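Local coordinates for alpha-fucosidase (Bifidobacterium bifidum, PDB 2EAB), which is the catalytic part of a larger 1,2-alpha-L-fucosidase, a family 95 glycoside hydrolase that probably removes alpha-1,2-linked L-fucose from glycans, at residues 330-334 and 435-440; 334-340 and 373-377; 780-784 and 814-820; 798-803 and 848-853; 809-814 and 826-832. All coordinates share one frame; numbering follows the deposited sequence.

Contact 1 of 5, residues 330-334 and 435-440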
# COMPACT_ATOMS: atom_id res chain seq x y z
N ILE A 330 -2.54 12.88 -12.75
CA ILE A 330 -2.99 11.77 -11.92
C ILE A 330 -3.91 12.25 -10.80
O ILE A 330 -4.98 11.69 -10.57
CB ILE A 330 -1.81 10.98 -11.31
CG1 ILE A 330 -0.86 10.48 -12.41
CG2 ILE A 330 -2.33 9.81 -10.46
CD1 ILE A 330 0.52 10.11 -11.91
N TYR A 331 -3.48 13.30 -10.09
CA TYR A 331 -4.21 13.75 -8.92
C TYR A 331 -5.64 14.18 -9.25
O TYR A 331 -6.56 13.89 -8.50
CB TYR A 331 -3.46 14.87 -8.20
CG TYR A 331 -4.14 15.30 -6.92
CD1 TYR A 331 -3.90 14.63 -5.71
CD2 TYR A 331 -5.05 16.36 -6.91
CE1 TYR A 331 -4.53 15.01 -4.54
CE2 TYR A 331 -5.68 16.75 -5.75
CZ TYR A 331 -5.42 16.08 -4.56
OH TYR A 331 -6.05 16.44 -3.39
N ASP A 332 -5.81 14.89 -10.36
CA ASP A 332 -7.11 15.46 -10.68
C ASP A 332 -8.11 14.48 -11.32
O ASP A 332 -9.22 14.87 -11.66
CB ASP A 332 -6.96 16.74 -11.52
CG ASP A 332 -6.47 17.93 -10.69
OD1 ASP A 332 -6.73 17.96 -9.47
OD2 ASP A 332 -5.84 18.83 -11.28
N ARG A 333 -7.72 13.21 -11.44
CA ARG A 333 -8.62 12.19 -12.00
C ARG A 333 -9.86 11.96 -11.14
O ARG A 333 -10.91 11.60 -11.66
CB ARG A 333 -7.89 10.86 -12.19
CG ARG A 333 -6.84 10.88 -13.27
CD ARG A 333 -6.06 9.59 -13.24
NE ARG A 333 -5.00 9.56 -14.24
CZ ARG A 333 -4.15 8.54 -14.40
NH1 ARG A 333 -4.24 7.47 -13.62
NH2 ARG A 333 -3.22 8.60 -15.34
N VAL A 334 -9.71 12.14 -9.83
CA VAL A 334 -10.79 11.92 -8.89
C VAL A 334 -11.17 13.23 -8.23
O VAL A 334 -10.31 13.99 -7.78
CB VAL A 334 -10.39 10.87 -7.81
CG1 VAL A 334 -11.45 10.77 -6.71
CG2 VAL A 334 -10.16 9.51 -8.44
N ALA A 435 -9.17 4.15 -6.98
CA ALA A 435 -8.96 5.60 -6.96
C ALA A 435 -8.21 6.11 -8.20
O ALA A 435 -7.65 7.21 -8.18
CB ALA A 435 -8.27 6.04 -5.67
N ASN A 436 -8.22 5.32 -9.28
CA ASN A 436 -7.76 5.78 -10.60
C ASN A 436 -6.27 6.15 -10.63
O ASN A 436 -5.89 7.22 -11.11
CB ASN A 436 -8.64 6.94 -11.10
CG ASN A 436 -8.75 6.99 -12.61
OD1 ASN A 436 -7.91 6.45 -13.35
ND2 ASN A 436 -9.80 7.65 -13.09
N MET A 437 -5.44 5.25 -10.12
CA MET A 437 -3.99 5.41 -10.15
C MET A 437 -3.34 4.10 -10.58
O MET A 437 -2.25 3.75 -10.11
CB MET A 437 -3.47 5.81 -8.77
CG MET A 437 -4.08 7.10 -8.22
SD MET A 437 -3.45 7.57 -6.61
CE MET A 437 -4.08 6.22 -5.59
N GLY A 438 -3.99 3.37 -11.49
CA GLY A 438 -3.60 2.00 -11.81
C GLY A 438 -2.15 1.83 -12.26
O GLY A 438 -1.50 0.84 -11.91
N GLU A 439 -1.64 2.80 -13.01
CA GLU A 439 -0.26 2.71 -13.49
C GLU A 439 0.75 2.71 -12.34
O GLU A 439 1.87 2.23 -12.49
CB GLU A 439 0.05 3.84 -14.48
CG GLU A 439 0.05 5.23 -13.88
CD GLU A 439 -1.26 5.97 -14.04
OE1 GLU A 439 -2.34 5.35 -13.95
OE2 GLU A 439 -1.19 7.20 -14.26
N LEU A 440 0.33 3.24 -11.19
CA LEU A 440 1.22 3.37 -10.05
C LEU A 440 1.40 2.05 -9.30
O LEU A 440 2.21 1.96 -8.38
CB LEU A 440 0.75 4.49 -9.12
CG LEU A 440 0.54 5.87 -9.76
CD1 LEU A 440 0.41 6.94 -8.70
CD2 LEU A 440 1.66 6.23 -10.73
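Arg333 and Glu439 join the type I beta turn 331-334, which follows helix 316-331, to the loop that leads into helix 442-450. Both lie in the range of the family 95 catalytic domain. The Arg333 chain is extended from CG to NE and carries its guanidinium across to the loop. Its two terminal nitrogens meet the Glu439 carboxylate in a salt bridge. Arg333 NH1 bonds to Glu439 OE1 at 2.9 Å, almost straight at 178°, on the syn lone pair. The second bond, Arg333 NH2 to Glu439 OE2, is 2.7 Å but weak in angle. The two planes are turned 45° apart, so the fork is not flat. Arg333 NH1 also donates to Asn436 O at 3.0 Å, coming from above the carbonyl plane. One nitrogen thus grips two acceptors of the loop. The Asn436 side chain crosses the arginine at about a right angle, and its ND2 is hydrogen-bonded to Gly816 O of strand 812-819. Arg380 of helix 365-386 bonds to the carbonyls of Ile330, Tyr331 and Ala435, tying both segments together. Ile330 CG1 lies over one guanidinium face. It stands beside the backbone N (chi1 -56°), which turns Ile330 CG2 toward Met437 CG, 3.9 Å away. Ile330 CD1 meets Leu440 CD2 at 4.2 Å. Separately, Val334 CG2 makes a van der Waals contact with Ala435 O at 3.4 Å.

Contact 2 of 5, residues 334-340 and 373-377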
# COMPACT_ATOMS: atom_id res chain seq x y z
N VAL A 334 -9.71 12.14 -9.83
CA VAL A 334 -10.79 11.92 -8.89
C VAL A 334 -11.17 13.23 -8.23
O VAL A 334 -10.31 13.99 -7.78
CB VAL A 334 -10.39 10.87 -7.81
CG1 VAL A 334 -11.45 10.77 -6.71
CG2 VAL A 334 -10.16 9.51 -8.44
N LYS A 335 -12.47 13.50 -8.18
CA LYS A 335 -13.00 14.63 -7.43
C LYS A 335 -14.08 14.12 -6.50
O LYS A 335 -14.83 13.20 -6.85
CB LYS A 335 -13.56 15.69 -8.38
CG LYS A 335 -12.53 16.31 -9.31
CD LYS A 335 -11.56 17.19 -8.54
CE LYS A 335 -10.31 17.50 -9.34
NZ LYS A 335 -9.44 18.46 -8.61
N ILE A 336 -14.17 14.71 -5.31
CA ILE A 336 -15.16 14.31 -4.34
C ILE A 336 -15.70 15.53 -3.61
O ILE A 336 -14.93 16.37 -3.11
CB ILE A 336 -14.61 13.22 -3.35
CG1 ILE A 336 -15.73 12.72 -2.42
CG2 ILE A 336 -13.38 13.72 -2.58
CD1 ILE A 336 -15.38 11.46 -1.66
N ASP A 337 -17.03 15.65 -3.59
CA ASP A 337 -17.70 16.77 -2.93
C ASP A 337 -18.72 16.25 -1.93
O ASP A 337 -19.77 15.73 -2.31
CB ASP A 337 -18.37 17.69 -3.95
CG ASP A 337 -18.81 19.03 -3.35
OD1 ASP A 337 -18.73 19.22 -2.11
OD2 ASP A 337 -19.24 19.90 -4.13
N LEU A 338 -18.38 16.39 -0.66
CA LEU A 338 -19.28 16.01 0.42
C LEU A 338 -19.79 17.23 1.19
O LEU A 338 -20.41 17.08 2.25
CB LEU A 338 -18.58 15.04 1.38
CG LEU A 338 -18.07 13.71 0.81
CD1 LEU A 338 -17.44 12.90 1.92
CD2 LEU A 338 -19.19 12.93 0.12
N GLY A 339 -19.53 18.41 0.65
CA GLY A 339 -19.93 19.67 1.29
C GLY A 339 -18.84 20.28 2.15
O GLY A 339 -19.12 21.10 3.03
N GLN A 340 -17.60 19.89 1.89
CA GLN A 340 -16.46 20.33 2.69
C GLN A 340 -16.13 21.81 2.52
O GLN A 340 -16.31 22.38 1.45
CB GLN A 340 -15.21 19.51 2.35
CG GLN A 340 -14.72 19.63 0.91
CD GLN A 340 -15.24 18.53 0.01
OE1 GLN A 340 -16.25 17.89 0.31
NE2 GLN A 340 -14.55 18.29 -1.10
N THR A 373 -12.48 14.40 3.64
CA THR A 373 -12.06 14.44 2.24
C THR A 373 -10.57 14.73 2.08
O THR A 373 -9.95 14.24 1.14
CB THR A 373 -12.91 15.40 1.38
OG1 THR A 373 -12.83 16.73 1.90
CG2 THR A 373 -14.36 14.94 1.32
N LEU A 374 -9.98 15.51 2.99
CA LEU A 374 -8.54 15.73 2.94
C LEU A 374 -7.76 14.45 3.18
O LEU A 374 -6.81 14.17 2.45
CB LEU A 374 -8.10 16.80 3.95
CG LEU A 374 -8.26 18.27 3.57
CD1 LEU A 374 -7.83 19.15 4.74
CD2 LEU A 374 -7.49 18.64 2.30
N VAL A 375 -8.15 13.70 4.20
CA VAL A 375 -7.48 12.42 4.48
C VAL A 375 -7.64 11.47 3.29
O VAL A 375 -6.67 10.83 2.87
CB VAL A 375 -7.98 11.78 5.80
CG1 VAL A 375 -7.41 10.37 5.97
CG2 VAL A 375 -7.59 12.67 6.98
N TYR A 376 -8.84 11.41 2.72
CA TYR A 376 -9.09 10.62 1.52
C TYR A 376 -8.12 11.00 0.40
O TYR A 376 -7.45 10.14 -0.19
CB TYR A 376 -10.54 10.80 1.03
CG TYR A 376 -10.74 10.16 -0.32
CD1 TYR A 376 -10.94 8.78 -0.42
CD2 TYR A 376 -10.64 10.90 -1.49
CE1 TYR A 376 -11.08 8.18 -1.66
CE2 TYR A 376 -10.77 10.30 -2.73
CZ TYR A 376 -10.98 8.94 -2.81
OH TYR A 376 -11.11 8.35 -4.04
N LYS A 377 -8.05 12.29 0.10
CA LYS A 377 -7.24 12.81 -0.99
C LYS A 377 -5.75 12.59 -0.73
O LYS A 377 -4.98 12.37 -1.66
CB LYS A 377 -7.52 14.29 -1.19
CG LYS A 377 -8.88 14.57 -1.80
CD LYS A 377 -9.26 16.03 -1.67
CE LYS A 377 -10.55 16.31 -2.40
NZ LYS A 377 -10.93 17.74 -2.36
O HOH W 1 -12.30 17.11 -4.98
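Ile336 and its neighbours form a strand-on-helix packing: helix 365-386 of the catalytic domain lies against edge strand 335-337 of the antiparallel sheet that also holds strand 812-819. The strand and helix segments run nearly antiparallel, at 167°, with axes 10.0 Å apart. The apolar contacts centre on Ile336. Its CG2 approaches Tyr376 CD2, and Ile336 CG2 touches Lys377 CE at 3.8 Å. Val334 CG1 comes to the edge of the same ring, 3.6 Å from Tyr376 OH. That hydroxyl is hydrogen-bonded to Asp777. Leu338 CD1 slides past the methyl CG2 of Thr373 at 3.7 Å. The polar link across the contact is water 1, which accepts from Ile336 N and from Lys377 NZ. The lysine chain is stretched out beyond CG to reach it, and NZ has a salt bridge to Asp18 as well. Polar bonds inside 334-340 shape the turn after the strand. Asp337 OD1 accepts from Gly339 N in an Asx turn. The Gln340 amide is held at both ends: OE1 takes Leu338 N in the carbonyl plane, and Gln340 NE2 donates to Ile336 O at 2.8 Å. This fixes its rotation. Gln340 CD lies 3.6 Å from Thr373 OG1, which is hydrogen-bonded to Arg369 O.

Contact 3 of 5, residues 780-784 and 814-820. With EDO (1,2-ethanediol), chain G.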
# COMPACT_ATOMS: atom_id res chain seq x y z
N LEU A 780 -18.48 4.01 -1.61
CA LEU A 780 -19.14 4.67 -2.73
C LEU A 780 -19.27 3.79 -3.97
O LEU A 780 -20.14 4.03 -4.81
CB LEU A 780 -18.42 5.98 -3.08
CG LEU A 780 -18.23 6.95 -1.92
CD1 LEU A 780 -17.46 8.17 -2.40
CD2 LEU A 780 -19.56 7.37 -1.30
N LEU A 781 -18.42 2.77 -4.07
CA LEU A 781 -18.36 1.91 -5.24
C LEU A 781 -17.76 0.57 -4.87
O LEU A 781 -16.67 0.52 -4.30
CB LEU A 781 -17.51 2.57 -6.34
CG LEU A 781 -17.19 1.70 -7.56
CD1 LEU A 781 -18.45 1.39 -8.36
CD2 LEU A 781 -16.15 2.37 -8.43
N GLN A 782 -18.45 -0.51 -5.20
CA GLN A 782 -17.86 -1.84 -5.12
C GLN A 782 -18.00 -2.50 -6.48
O GLN A 782 -18.91 -2.18 -7.25
CB GLN A 782 -18.51 -2.67 -4.01
CG GLN A 782 -18.00 -2.27 -2.63
CD GLN A 782 -18.84 -2.77 -1.48
OE1 GLN A 782 -19.43 -3.85 -1.54
NE2 GLN A 782 -18.89 -1.99 -0.40
N SER A 783 -17.09 -3.42 -6.79
CA SER A 783 -17.13 -4.10 -8.08
C SER A 783 -16.55 -5.50 -8.04
O SER A 783 -16.16 -6.04 -9.07
CB SER A 783 -16.46 -3.25 -9.17
OG SER A 783 -15.07 -3.05 -8.91
N ASN A 784 -16.51 -6.10 -6.85
CA ASN A 784 -15.87 -7.40 -6.66
C ASN A 784 -16.82 -8.58 -6.60
O ASN A 784 -16.37 -9.73 -6.59
CB ASN A 784 -15.06 -7.40 -5.36
CG ASN A 784 -15.96 -7.38 -4.14
OD1 ASN A 784 -16.67 -6.41 -3.91
ND2 ASN A 784 -15.94 -8.45 -3.36
N VAL A 814 -19.14 12.21 -6.48
CA VAL A 814 -17.78 11.74 -6.70
C VAL A 814 -17.63 11.48 -8.19
O VAL A 814 -18.60 11.10 -8.86
CB VAL A 814 -17.47 10.48 -5.84
CG1 VAL A 814 -18.31 9.28 -6.27
CG2 VAL A 814 -15.98 10.14 -5.86
N SER A 815 -16.43 11.71 -8.71
CA SER A 815 -16.16 11.42 -10.11
C SER A 815 -14.78 10.81 -10.23
O SER A 815 -13.87 11.13 -9.45
CB SER A 815 -16.27 12.69 -10.96
OG SER A 815 -15.33 13.67 -10.57
N GLY A 816 -14.63 9.91 -11.20
CA GLY A 816 -13.32 9.38 -11.54
C GLY A 816 -12.89 8.10 -10.84
O GLY A 816 -11.74 7.69 -11.01
N LEU A 817 -13.77 7.48 -10.07
CA LEU A 817 -13.45 6.17 -9.50
C LEU A 817 -13.43 5.13 -10.61
O LEU A 817 -13.97 5.37 -11.70
CB LEU A 817 -14.45 5.77 -8.42
CG LEU A 817 -14.59 6.74 -7.24
CD1 LEU A 817 -15.52 6.16 -6.20
CD2 LEU A 817 -13.23 7.08 -6.61
N VAL A 818 -12.80 3.98 -10.36
CA VAL A 818 -12.71 2.94 -11.38
C VAL A 818 -13.29 1.65 -10.82
O VAL A 818 -13.01 1.27 -9.67
CB VAL A 818 -11.26 2.73 -11.88
CG1 VAL A 818 -11.24 1.79 -13.08
CG2 VAL A 818 -10.63 4.06 -12.28
N ALA A 819 -14.11 1.01 -11.65
CA ALA A 819 -14.68 -0.30 -11.36
C ALA A 819 -14.00 -1.38 -12.19
O ALA A 819 -13.52 -1.13 -13.30
CB ALA A 819 -16.17 -0.29 -11.64
N ARG A 820 -13.97 -2.58 -11.63
CA ARG A 820 -13.48 -3.74 -12.35
C ARG A 820 -14.19 -3.90 -13.70
O ARG A 820 -15.38 -3.57 -13.83
CB ARG A 820 -13.60 -4.99 -11.48
CG ARG A 820 -12.63 -4.96 -10.31
CD ARG A 820 -12.82 -6.14 -9.39
NE ARG A 820 -12.03 -6.07 -8.16
CZ ARG A 820 -12.42 -5.40 -7.07
NH1 ARG A 820 -13.57 -4.73 -7.07
NH2 ARG A 820 -11.65 -5.41 -5.99
C1 EDO G . -10.75 -4.15 -2.71
O1 EDO G . -12.09 -3.95 -3.40
C2 EDO G . -9.77 -3.09 -3.36
O2 EDO G . -9.74 -3.35 -4.79
O HOH W 2 -15.16 -3.86 -4.57
O HOH W 3 -14.53 -0.59 -7.85
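Leu781 and Leu817 form the apolar centre, with Leu781 CD2 resting 3.8 Å from Leu817 CB. Leu781 CG is anti to its backbone N (chi1 172°), and this carries CD2 over strand 812-819 as far as Val818 O. At one end Leu780 CD1 meets Val814 CG1 at 4.1 Å. At the other, Ala819 CB packs on Ser783 CB. The polar edge begins at Ser783 OG. Ser783 OG accepts a nearly straight bond of 3.0 Å from Arg820 N and a weak one of 2.9 Å from Arg820 NH1. Water 3 links the same hydroxyl to Val818 O. Asn784 CB lies over one guanidinium face, 3.5 Å from Arg820 NH1. Water 2 joins Ser783 N, Asn784 OD1 and Arg820 NH1. Arg820 NH2 donates to O1 of a bound ethanediol at 3.0 Å, probably a crystallisation molecule. Arg820 also makes salt bridges to Glu517 and to Glu520, a known calcium ligand of this protein, though no calcium is bound there in this chain. A methionine in its place would probably leave both glutamates without this positive mate and Ser783 OG without its NH1 bond. Gly816 and Leu817 face Val825 in a G1 beta bulge. The end-to-end directions of the segments, on separate sheets, differ by 2°, consistent with the aligned packing of a beta sandwich, whose polar end here borders Glu520.

Contact 4 of 5, residues 798-803 and 848-853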
# COMPACT_ATOMS: atom_id res chain seq x y z
N TYR A 798 -19.92 -7.10 -11.07
CA TYR A 798 -20.89 -6.07 -11.41
C TYR A 798 -20.55 -4.77 -10.68
O TYR A 798 -19.96 -4.78 -9.58
CB TYR A 798 -22.32 -6.54 -11.10
CG TYR A 798 -22.64 -6.74 -9.63
CD1 TYR A 798 -23.10 -5.69 -8.84
CD2 TYR A 798 -22.51 -8.00 -9.04
CE1 TYR A 798 -23.40 -5.87 -7.50
CE2 TYR A 798 -22.80 -8.19 -7.69
CZ TYR A 798 -23.24 -7.11 -6.93
OH TYR A 798 -23.54 -7.26 -5.59
N THR A 799 -20.89 -3.66 -11.32
CA THR A 799 -20.64 -2.33 -10.79
C THR A 799 -21.72 -2.01 -9.77
O THR A 799 -22.90 -1.96 -10.11
CB THR A 799 -20.68 -1.29 -11.92
OG1 THR A 799 -19.78 -1.69 -12.97
CG2 THR A 799 -20.31 0.10 -11.43
N ASN A 800 -21.31 -1.78 -8.52
CA ASN A 800 -22.25 -1.54 -7.43
C ASN A 800 -22.11 -0.12 -6.91
O ASN A 800 -21.13 0.23 -6.25
CB ASN A 800 -22.02 -2.57 -6.31
CG ASN A 800 -23.08 -2.51 -5.23
OD1 ASN A 800 -23.92 -1.61 -5.21
ND2 ASN A 800 -23.04 -3.47 -4.31
N ILE A 801 -23.10 0.70 -7.25
CA ILE A 801 -23.13 2.12 -6.93
C ILE A 801 -23.65 2.35 -5.51
O ILE A 801 -24.74 1.90 -5.16
CB ILE A 801 -24.02 2.89 -7.95
CG1 ILE A 801 -23.54 2.66 -9.39
CG2 ILE A 801 -24.13 4.37 -7.60
CD1 ILE A 801 -22.12 3.14 -9.70
N LEU A 802 -22.86 3.08 -4.73
CA LEU A 802 -23.21 3.48 -3.36
C LEU A 802 -23.62 2.30 -2.47
O LEU A 802 -24.71 2.29 -1.90
CB LEU A 802 -24.28 4.58 -3.37
CG LEU A 802 -23.87 5.88 -4.07
CD1 LEU A 802 -25.05 6.83 -4.19
CD2 LEU A 802 -22.69 6.57 -3.37
N PRO A 803 -22.75 1.28 -2.37
CA PRO A 803 -23.07 0.06 -1.61
C PRO A 803 -23.07 0.22 -0.09
O PRO A 803 -23.67 -0.59 0.60
CB PRO A 803 -21.96 -0.90 -2.03
CG PRO A 803 -20.81 0.01 -2.34
CD PRO A 803 -21.42 1.20 -3.00
N ALA A 848 -23.15 -4.14 -16.01
CA ALA A 848 -24.12 -4.73 -15.10
C ALA A 848 -24.04 -3.88 -13.85
O ALA A 848 -23.02 -3.89 -13.15
CB ALA A 848 -23.79 -6.19 -14.82
N VAL A 849 -25.10 -3.11 -13.59
CA VAL A 849 -25.05 -2.04 -12.60
C VAL A 849 -26.11 -2.22 -11.52
O VAL A 849 -27.32 -2.25 -11.82
CB VAL A 849 -25.21 -0.65 -13.27
CG1 VAL A 849 -25.06 0.45 -12.24
CG2 VAL A 849 -24.19 -0.47 -14.39
N LYS A 850 -25.66 -2.35 -10.27
CA LYS A 850 -26.52 -2.29 -9.10
C LYS A 850 -26.48 -0.87 -8.58
O LYS A 850 -25.42 -0.24 -8.56
CB LYS A 850 -26.02 -3.25 -8.02
CG LYS A 850 -26.98 -3.42 -6.85
CD LYS A 850 -26.46 -4.40 -5.81
CE LYS A 850 -27.44 -4.55 -4.66
NZ LYS A 850 -26.96 -5.51 -3.63
N ILE A 851 -27.63 -0.36 -8.15
CA ILE A 851 -27.67 0.93 -7.47
C ILE A 851 -28.24 0.66 -6.09
O ILE A 851 -29.46 0.53 -5.92
CB ILE A 851 -28.46 2.01 -8.26
CG1 ILE A 851 -27.81 2.24 -9.63
CG2 ILE A 851 -28.51 3.32 -7.47
CD1 ILE A 851 -28.59 3.14 -10.57
N THR A 852 -27.36 0.50 -5.12
CA THR A 852 -27.78 0.11 -3.78
C THR A 852 -28.61 1.21 -3.13
O THR A 852 -29.64 0.94 -2.51
CB THR A 852 -26.57 -0.29 -2.92
OG1 THR A 852 -25.99 -1.47 -3.47
CG2 THR A 852 -26.99 -0.58 -1.49
N ALA A 853 -28.16 2.45 -3.29
CA ALA A 853 -28.88 3.60 -2.78
C ALA A 853 -29.85 4.12 -3.85
O ALA A 853 -29.61 5.14 -4.50
CB ALA A 853 -27.90 4.69 -2.35
O HOH W 4 -20.69 -2.08 -15.49
O HOH W 5 -25.16 -3.79 -2.36
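Thr799, Asn800 and Ile801 pair in parallel with Val849, Lys850 and Ile851 in the mixed sheet of the C-terminal domain. The backbone ladder includes Ile801 N to Lys850 O at 2.8 Å and ends with Thr852 N on Ile801 O. On one face the fit is between long shapes. The Lys850 chain, fully extended, lies alongside both Tyr798 and Asn800 and points the same way. Lys850 CB and CD run past Tyr798 CE1, with CB 3.7 Å from it. Tyr798 OH goes on to Asp695. Asn800 fits in beside the lysine and reaches Thr852, whose OG1 donates to Asn800 OD1 at 2.7 Å, in the carbonyl plane and on a lone pair. The other face is built of branched bumps. Ile801 CG1 sits against Val849 CG1 at 3.9 Å, and Ile801 CB against Ile851 CG1. This side packs on strands 823-830 and 833-841, as in the interior of a beta sandwich, with Thr799 OG1 and water 4 at its end. Beyond the strand Leu802 CB meets the small Ala853 CB at 3.8 Å. The chemistry is two-sided: opposite the branched face, the buried Asn800 amide is satisfied by Thr852 OG1 and water 5, and the partly exposed Lys850 shares that water through NZ.

Contact 5 of 5, residues 809-814 and 826-832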
# COMPACT_ATOMS: atom_id res chain seq x y z
N TRP A 809 -23.53 11.29 5.18
CA TRP A 809 -23.32 11.93 3.89
C TRP A 809 -24.61 11.88 3.07
O TRP A 809 -24.73 11.09 2.13
CB TRP A 809 -22.16 11.27 3.12
CG TRP A 809 -20.84 11.21 3.84
CD1 TRP A 809 -20.44 11.95 4.93
CD2 TRP A 809 -19.71 10.41 3.48
NE1 TRP A 809 -19.15 11.62 5.28
CE2 TRP A 809 -18.68 10.68 4.40
CE3 TRP A 809 -19.48 9.48 2.46
CZ2 TRP A 809 -17.43 10.05 4.34
CZ3 TRP A 809 -18.25 8.85 2.40
CH2 TRP A 809 -17.24 9.14 3.33
N ALA A 810 -25.57 12.72 3.44
CA ALA A 810 -26.91 12.70 2.84
C ALA A 810 -26.90 13.04 1.35
O ALA A 810 -27.68 12.50 0.57
CB ALA A 810 -27.85 13.64 3.59
N GLY A 811 -26.00 13.94 0.97
CA GLY A 811 -25.85 14.36 -0.41
C GLY A 811 -24.39 14.54 -0.76
O GLY A 811 -23.55 14.79 0.11
N GLY A 812 -24.08 14.41 -2.04
CA GLY A 812 -22.71 14.58 -2.49
C GLY A 812 -22.51 14.10 -3.90
O GLY A 812 -23.46 13.71 -4.59
N SER A 813 -21.26 14.15 -4.34
CA SER A 813 -20.89 13.62 -5.64
C SER A 813 -19.45 13.16 -5.60
O SER A 813 -18.64 13.63 -4.79
CB SER A 813 -21.10 14.65 -6.75
OG SER A 813 -20.25 15.76 -6.58
N VAL A 814 -19.14 12.21 -6.48
CA VAL A 814 -17.78 11.74 -6.70
C VAL A 814 -17.63 11.48 -8.19
O VAL A 814 -18.60 11.10 -8.86
CB VAL A 814 -17.47 10.48 -5.84
CG1 VAL A 814 -18.31 9.28 -6.27
CG2 VAL A 814 -15.98 10.14 -5.86
N GLY A 826 -18.75 7.99 -11.98
CA GLY A 826 -19.13 9.17 -11.22
C GLY A 826 -20.55 8.97 -10.73
O GLY A 826 -21.36 8.34 -11.42
N THR A 827 -20.85 9.46 -9.54
CA THR A 827 -22.20 9.39 -9.01
C THR A 827 -22.52 10.62 -8.18
O THR A 827 -21.66 11.16 -7.47
CB THR A 827 -22.49 8.08 -8.21
OG1 THR A 827 -23.88 7.97 -7.91
CG2 THR A 827 -21.70 8.01 -6.92
N THR A 828 -23.77 11.07 -8.30
CA THR A 828 -24.29 12.17 -7.51
C THR A 828 -25.48 11.62 -6.74
O THR A 828 -26.26 10.83 -7.27
CB THR A 828 -24.73 13.34 -8.41
OG1 THR A 828 -23.61 13.78 -9.18
CG2 THR A 828 -25.27 14.51 -7.58
N TRP A 829 -25.60 12.03 -5.48
CA TRP A 829 -26.71 11.58 -4.66
C TRP A 829 -27.28 12.72 -3.83
O TRP A 829 -26.60 13.71 -3.56
CB TRP A 829 -26.32 10.39 -3.78
CG TRP A 829 -25.29 10.67 -2.72
CD1 TRP A 829 -25.53 10.96 -1.41
CD2 TRP A 829 -23.86 10.67 -2.88
NE1 TRP A 829 -24.34 11.14 -0.74
CE2 TRP A 829 -23.30 10.97 -1.61
CE3 TRP A 829 -23.00 10.45 -3.96
CZ2 TRP A 829 -21.92 11.06 -1.40
CZ3 TRP A 829 -21.62 10.53 -3.75
CH2 TRP A 829 -21.10 10.84 -2.48
N LYS A 830 -28.54 12.56 -3.45
CA LYS A 830 -29.27 13.55 -2.66
C LYS A 830 -30.28 12.80 -1.81
O LYS A 830 -30.87 11.82 -2.27
CB LYS A 830 -29.98 14.54 -3.58
CG LYS A 830 -30.44 15.81 -2.90
CD LYS A 830 -30.95 16.83 -3.91
CE LYS A 830 -31.32 18.14 -3.24
NZ LYS A 830 -30.14 18.85 -2.66
N ASN A 831 -30.46 13.25 -0.57
CA ASN A 831 -31.36 12.58 0.38
C ASN A 831 -31.11 11.07 0.44
O ASN A 831 -32.05 10.26 0.48
CB ASN A 831 -32.83 12.88 0.05
CG ASN A 831 -33.13 14.37 -0.01
OD1 ASN A 831 -33.60 14.89 -1.02
ND2 ASN A 831 -32.84 15.07 1.09
N GLY A 832 -29.83 10.70 0.42
CA GLY A 832 -29.41 9.31 0.55
C GLY A 832 -29.62 8.40 -0.65
O GLY A 832 -29.44 7.19 -0.55
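Trp829 lays its indole flat against the backbone of Gly812. The CA of Gly812 stands 3.8 Å from the centroid of the Trp829 six-membered ring and 16° off its normal, a CH-pi contact over the face. Gly811 C and Ser813 N lie over the same ring system. The torsion chi1 of 66° places CG between the backbone N and carbonyl carbon and folds the ring back over the partner strand. The close approach of the ring is made at a glycine, with no side chain between. The indole edge is polar: Trp829 NE1 donates to Trp809 O at 2.9 Å, from above that carbonyl plane. The two strands, 812-819 and 823-830, form a beta hairpin of the C-terminal domain. Gly812 and Trp829 are a hydrogen-bonded antiparallel pair, as are Val814 and Thr827. Ser813 and Thr828 between them are a non-hydrogen-bonded pair, with Ser813 CB 3.6 Å from Thr828 OG1. On the tryptophan's face of the sheet, the side chains of Val814 and Thr827 cross, Val814 CG1 3.7 Å from Thr827 CG2. Replacing Trp829 by an alanine would probably leave Trp809 O without its indole N-H and open a gap beneath Gly812. Leu338, Leu780 and Leu802 pack on the same indole. Past the strand, Gly832 N donates to Ala810 O at 2.8 Å.

In the fold
Contacts 1 to 4 are buried, contact 3 wholly so; contact 5 is only partly buried and lies farthest from the chain centre. Contacts 1 and 2 share Val334; contact 1 packs on helix 365-386, which supplies one side of contact 2. Contacts 3 and 5 share Val814 on strand 812-819, whose neighbour 335-337 belongs to contact 2. Contact 4 pairs strands in the mixed sheet, beside the 781-782 strand of contact 3. The chemistry follows place. A salt bridge ties loops in contact 1, and apolar packing and a water serve contact 2. Contact 3 runs from leucine packing to Arg820, beside a glutamate known as a calcium ligand. Backbone ladders dominate contacts 4 and 5, parallel in one and antiparallel in the other.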